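Local coordinates for protein aphrodisin (Mesocricetus auratus, PDB 1E5P) that acts as an aphrodisiac pheromone that elicits copulatory behaviour from male hamsters and, as a lipocalin, probably binds small odorant molecules, at residues Leu20-Ile23 against Pro28-Phe31; Thr48-Thr53 against Cys57-Val62. One frame throughout, in Å; residues are numbered along the deposited sequence.

Overall arrangement
Contact 1 brings together two parts of the loop that joins strands 8-17 and 32-39, and contact 2 pairs strands 44-53 and 56-66, which follow later in the chain. They lie about 13 Å apart, centre to centre, yet the two touch directly. V51 CG1 comes within 3.6 Å of F31 CB and within 3.7 Å of R30 O, and F49 CD2 lies 3.8 Å from F31 CB. This packing uses the face of the hairpin that carries F49, V51 and T60. Because F31 also touches I15 and V110 on other strands, and F49 and V51 are buried, that face probably looks into the lipocalin barrel.

Contact 1: residues Leu20-Ile23 against Pro28-Phe31; sequences LEKI and PLRF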
loop_
_atom_site.group_PDB
_atom_site.type_symbol
_atom_site.label_atom_id
_atom_site.label_comp_id
_atom_site.label_asym_id
_atom_site.label_seq_id
_atom_site.Cartn_x
_atom_site.Cartn_y
_atom_site.Cartn_z
ATOM N N LEU A 20 8.620 -2.087 -11.584
ATOM C CA LEU A 20 9.056 -0.860 -10.906
ATOM C C LEU A 20 8.434 0.400 -11.422
ATOM O O LEU A 20 8.129 1.333 -10.640
ATOM C CB LEU A 20 10.586 -0.851 -10.912
ATOM C CG LEU A 20 11.315 0.294 -10.223
ATOM C CD1 LEU A 20 10.960 0.360 -8.753
ATOM C CD2 LEU A 20 12.831 0.138 -10.425
ATOM N N GLU A 21 8.150 0.484 -12.734
ATOM C CA GLU A 21 7.590 1.702 -13.284
ATOM C C GLU A 21 6.227 2.029 -12.670
ATOM O O GLU A 21 5.842 3.191 -12.655
ATOM C CB GLU A 21 7.481 1.674 -14.803
ATOM C CG GLU A 21 6.550 0.670 -15.402
ATOM C CD GLU A 21 6.961 -0.771 -15.409
ATOM O OE1 GLU A 21 8.152 -1.089 -15.182
ATOM O OE2 GLU A 21 6.030 -1.596 -15.644
ATOM N N LYS A 22 5.520 1.024 -12.149
ATOM C CA LYS A 22 4.209 1.290 -11.554
ATOM C C LYS A 22 4.274 2.147 -10.293
ATOM O O LYS A 22 3.281 2.811 -9.923
ATOM C CB LYS A 22 3.555 -0.047 -11.177
ATOM C CG LYS A 22 3.095 -0.907 -12.344
ATOM C CD LYS A 22 1.787 -0.359 -12.927
ATOM C CE LYS A 22 1.241 -1.279 -14.037
ATOM N NZ LYS A 22 -0.068 -0.738 -14.524
ATOM N N ILE A 23 5.412 2.130 -9.599
ATOM C CA ILE A 23 5.528 2.797 -8.306
ATOM C C ILE A 23 6.529 3.937 -8.277
ATOM O O ILE A 23 6.696 4.596 -7.236
ATOM C CB ILE A 23 5.807 1.784 -7.181
ATOM C CG1 ILE A 23 7.087 0.964 -7.425
ATOM C CG2 ILE A 23 4.633 0.822 -7.053
ATOM C CD1 ILE A 23 7.625 0.313 -6.152
ATOM N N PRO A 28 1.080 4.827 -11.627
ATOM C CA PRO A 28 -0.279 4.822 -11.126
ATOM C C PRO A 28 -0.459 4.187 -9.756
ATOM O O PRO A 28 -1.529 4.399 -9.167
ATOM C CB PRO A 28 -1.033 3.963 -12.160
ATOM C CG PRO A 28 0.009 3.062 -12.755
ATOM C CD PRO A 28 1.274 3.889 -12.760
ATOM N N LEU A 29 0.513 3.414 -9.289
ATOM C CA LEU A 29 0.379 2.717 -7.995
ATOM C C LEU A 29 1.252 3.322 -6.909
ATOM O O LEU A 29 1.451 2.703 -5.864
ATOM C CB LEU A 29 0.662 1.226 -8.174
ATOM C CG LEU A 29 -0.181 0.516 -9.265
ATOM C CD1 LEU A 29 0.206 -0.941 -9.332
ATOM C CD2 LEU A 29 -1.671 0.701 -8.964
ATOM N N ARG A 30 1.769 4.529 -7.165
ATOM C CA ARG A 30 2.556 5.231 -6.149
ATOM C C ARG A 30 1.570 6.067 -5.325
ATOM O O ARG A 30 1.148 7.133 -5.721
ATOM C CB ARG A 30 3.654 6.104 -6.759
ATOM C CG ARG A 30 4.577 6.674 -5.670
ATOM C CD ARG A 30 5.651 7.534 -6.328
ATOM N NE ARG A 30 6.600 8.113 -5.380
ATOM C CZ ARG A 30 7.823 7.594 -5.189
ATOM N NH1 ARG A 30 8.218 6.516 -5.848
ATOM N NH2 ARG A 30 8.659 8.187 -4.329
ATOM N N PHE A 31 1.175 5.516 -4.184
ATOM C CA PHE A 31 0.139 6.243 -3.431
ATOM C C PHE A 31 0.609 6.513 -2.016
ATOM O O PHE A 31 1.449 5.807 -1.442
ATOM C CB PHE A 31 -1.170 5.478 -3.512
ATOM C CG PHE A 31 -1.077 4.261 -2.614
ATOM C CD1 PHE A 31 -0.423 3.108 -2.982
ATOM C CD2 PHE A 31 -1.669 4.346 -1.366
ATOM C CE1 PHE A 31 -0.357 2.041 -2.085
ATOM C CE2 PHE A 31 -1.620 3.288 -0.482
ATOM C CZ PHE A 31 -0.956 2.128 -0.852
#
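The R30 side chain leaves the backbone with CG opposite its own N (chi1 -172°) and runs extended as far as NE, which brings NH1 to the carbonyl oxygen of I23; K22 instead bends at chi2 (-77°), bringing its CD against CG of P28. At the R30 end, NH1 donates to I23 O at 2.8 Å. The bond lies in the I23 carbonyl plane and close to the guanidinium plane, with an N-H...O angle of 154°, so the oxygen meets the edge of the flat group. The arginine's aliphatic part lies against the same oxygen, CD at 3.2 Å from I23 O. NE and NH2 turn to Y32 and T146, so three nitrogens of this one group have separate partners.

The second tie is between backbones, from L29 N to K22 O at 2.9 Å. Around it the apolar parts pack: the K22 and L29 side chains run alongside each other, CB of K22 3.9 Å from CD1 of L29, and the K22 CD to P28 CG approach is equally close. The amine beyond forms a salt bridge with D100, joining this loop to the region before strand 105-113. I23 passes its CG2 branch across L29, 4.1 Å from L29 CB, and its side chain also touches I15, A17 and L141.

Two bonds and this packing thus hold residues 20-23 and 28-31 against each other within the long loop between the first two strands, the loop that in lipocalins folds across the open end of the beta-barrel.

Contact 2: residues Thr48-Thr53 against Cys57-Val62; sequences TFYVIT and CSKTTV
K59 lies over one face of the Y50 ring, and its chain can be followed outward from the backbone. CB sits 3.5 Å from CE1 of Y50. With CG anti to the backbone N (chi1 -162°), the chain is directed across the ring, and CG is a CH-pi partner, 4.0 Å from the ring centroid and 23° off its normal. CD then passes the hydroxyl, 3.7 Å from Y50 OH, and CE reaches the methyl CG2 of T48 at 4.0 Å. At the tip, NZ makes a weak bond to a water that also lies 2.6 Å from Y50 OH. Were Y50 an alanine, the methylenes of K59 would probably lose the ring they lie on and the water its phenolic partner.

Beneath these side chains runs an antiparallel beta hairpin of the lipocalin barrel, with segments 48-53 and 57-62 running at 142° to each other. F49 and T60 form a hydrogen-bonded pair, F49 N to T60 O at 2.9 Å and T60 N to F49 O at 2.8 Å; V51 and S58 form the next such pair. S58 O also accepts from the hydroxyl of T60, which arrives from the face of the carbonyl plane opposite V51 N. On the face that carries F49, V51 and T60, T60 CB stands over the F49 ring, 3.8 Å from its centroid, while V62 meets that ring at its edge. On the Y50 side, C57 SG packs against I52 CD1 and is joined by a disulfide to C149.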
loop_
_atom_site.group_PDB
_atom_site.type_symbol
_atom_site.label_atom_id
_atom_site.label_comp_id
_atom_site.label_asym_id
_atom_site.label_seq_id
_atom_site.Cartn_x
_atom_site.Cartn_y
_atom_site.Cartn_z
ATOM N N THR A 48 -8.153 6.266 2.563
ATOM C CA THR A 48 -8.058 7.652 2.046
ATOM C C THR A 48 -6.560 7.863 1.743
ATOM O O THR A 48 -5.754 7.521 2.588
ATOM C CB THR A 48 -8.505 8.632 3.125
ATOM O OG1 THR A 48 -9.886 8.342 3.438
ATOM C CG2 THR A 48 -8.424 10.083 2.639
ATOM N N PHE A 49 -6.301 8.377 0.556
ATOM C CA PHE A 49 -4.899 8.521 0.152
ATOM C C PHE A 49 -4.777 9.567 -0.939
ATOM O O PHE A 49 -5.776 10.009 -1.527
ATOM C CB PHE A 49 -4.386 7.164 -0.374
ATOM C CG PHE A 49 -5.127 6.648 -1.579
ATOM C CD1 PHE A 49 -6.329 5.964 -1.433
ATOM C CD2 PHE A 49 -4.652 6.857 -2.865
ATOM C CE1 PHE A 49 -7.041 5.508 -2.525
ATOM C CE2 PHE A 49 -5.341 6.393 -3.971
ATOM C CZ PHE A 49 -6.533 5.694 -3.804
ATOM N N TYR A 50 -3.527 9.960 -1.168
ATOM C CA TYR A 50 -3.264 10.864 -2.284
ATOM C C TYR A 50 -2.488 10.121 -3.384
ATOM O O TYR A 50 -1.693 9.215 -3.112
ATOM C CB TYR A 50 -2.355 12.047 -1.850
ATOM C CG TYR A 50 -3.116 13.224 -1.281
ATOM C CD1 TYR A 50 -3.670 14.182 -2.129
ATOM C CD2 TYR A 50 -3.267 13.373 0.101
ATOM C CE1 TYR A 50 -4.361 15.275 -1.627
ATOM C CE2 TYR A 50 -3.953 14.463 0.609
ATOM C CZ TYR A 50 -4.503 15.392 -0.256
ATOM O OH TYR A 50 -5.199 16.472 0.230
ATOM N N VAL A 51 -2.771 10.518 -4.607
ATOM C CA VAL A 51 -1.936 10.131 -5.754
ATOM C C VAL A 51 -1.704 11.430 -6.554
ATOM O O VAL A 51 -2.494 12.360 -6.443
ATOM C CB VAL A 51 -2.536 9.101 -6.701
ATOM C CG1 VAL A 51 -2.476 7.727 -6.059
ATOM C CG2 VAL A 51 -3.931 9.479 -7.181
ATOM N N ILE A 52 -0.615 11.466 -7.328
ATOM C CA ILE A 52 -0.434 12.639 -8.199
ATOM C C ILE A 52 -0.987 12.266 -9.571
ATOM O O ILE A 52 -0.559 11.253 -10.149
ATOM C CB ILE A 52 1.061 12.999 -8.344
ATOM C CG1 ILE A 52 1.670 13.309 -6.993
ATOM C CG2 ILE A 52 1.193 14.158 -9.328
ATOM C CD1 ILE A 52 1.041 14.400 -6.189
ATOM N N THR A 53 -1.927 13.047 -10.042
ATOM C CA THR A 53 -2.545 12.823 -11.361
ATOM C C THR A 53 -2.543 14.152 -12.108
ATOM O O THR A 53 -2.945 15.164 -11.541
ATOM C CB THR A 53 -3.968 12.265 -11.168
ATOM O OG1 THR A 53 -3.860 11.015 -10.420
ATOM C CG2 THR A 53 -4.631 12.019 -12.500
ATOM N N CYS A 57 -1.956 17.057 -6.784
ATOM C CA CYS A 57 -2.334 16.143 -5.700
ATOM C C CYS A 57 -3.827 15.847 -5.817
ATOM O O CYS A 57 -4.627 16.786 -5.871
ATOM C CB CYS A 57 -2.053 16.813 -4.347
ATOM S SG CYS A 57 -0.287 16.875 -3.963
ATOM N N SER A 58 -4.170 14.571 -5.787
ATOM C CA SER A 58 -5.566 14.162 -5.941
ATOM C C SER A 58 -5.950 13.274 -4.752
ATOM O O SER A 58 -5.520 12.128 -4.675
ATOM C CB SER A 58 -5.734 13.404 -7.248
ATOM O OG SER A 58 -7.089 12.996 -7.395
ATOM N N LYS A 59 -6.711 13.870 -3.843
ATOM C CA LYS A 59 -7.153 13.143 -2.633
ATOM C C LYS A 59 -8.245 12.173 -3.063
ATOM O O LYS A 59 -9.159 12.553 -3.812
ATOM C CB LYS A 59 -7.663 14.146 -1.602
ATOM C CG LYS A 59 -7.706 13.530 -0.205
ATOM C CD LYS A 59 -8.267 14.527 0.805
ATOM C CE LYS A 59 -8.033 14.000 2.224
ATOM N NZ LYS A 59 -8.667 14.933 3.217
ATOM N N THR A 60 -8.138 10.935 -2.609
ATOM C CA THR A 60 -8.977 9.861 -3.080
ATOM C C THR A 60 -9.452 8.943 -1.969
ATOM O O THR A 60 -8.752 8.772 -0.973
ATOM C CB THR A 60 -8.032 8.986 -3.989
ATOM O OG1 THR A 60 -7.319 9.850 -4.908
ATOM C CG2 THR A 60 -8.802 7.954 -4.764
ATOM N N THR A 61 -10.668 8.397 -2.148
ATOM C CA THR A 61 -11.114 7.359 -1.225
ATOM C C THR A 61 -11.545 6.141 -2.053
ATOM O O THR A 61 -12.125 6.289 -3.141
ATOM C CB THR A 61 -12.293 7.741 -0.319
ATOM O OG1 THR A 61 -13.390 8.139 -1.146
ATOM C CG2 THR A 61 -11.907 8.852 0.638
ATOM N N VAL A 62 -11.212 4.955 -1.577
ATOM C CA VAL A 62 -11.674 3.717 -2.181
ATOM C C VAL A 62 -12.113 2.798 -1.020
ATOM O O VAL A 62 -11.719 3.026 0.127
ATOM C CB VAL A 62 -10.628 2.954 -3.013
ATOM C CG1 VAL A 62 -10.208 3.769 -4.225
ATOM C CG2 VAL A 62 -9.434 2.566 -2.169
HETATM O O HOH W 1 -6.124 16.788 2.682
#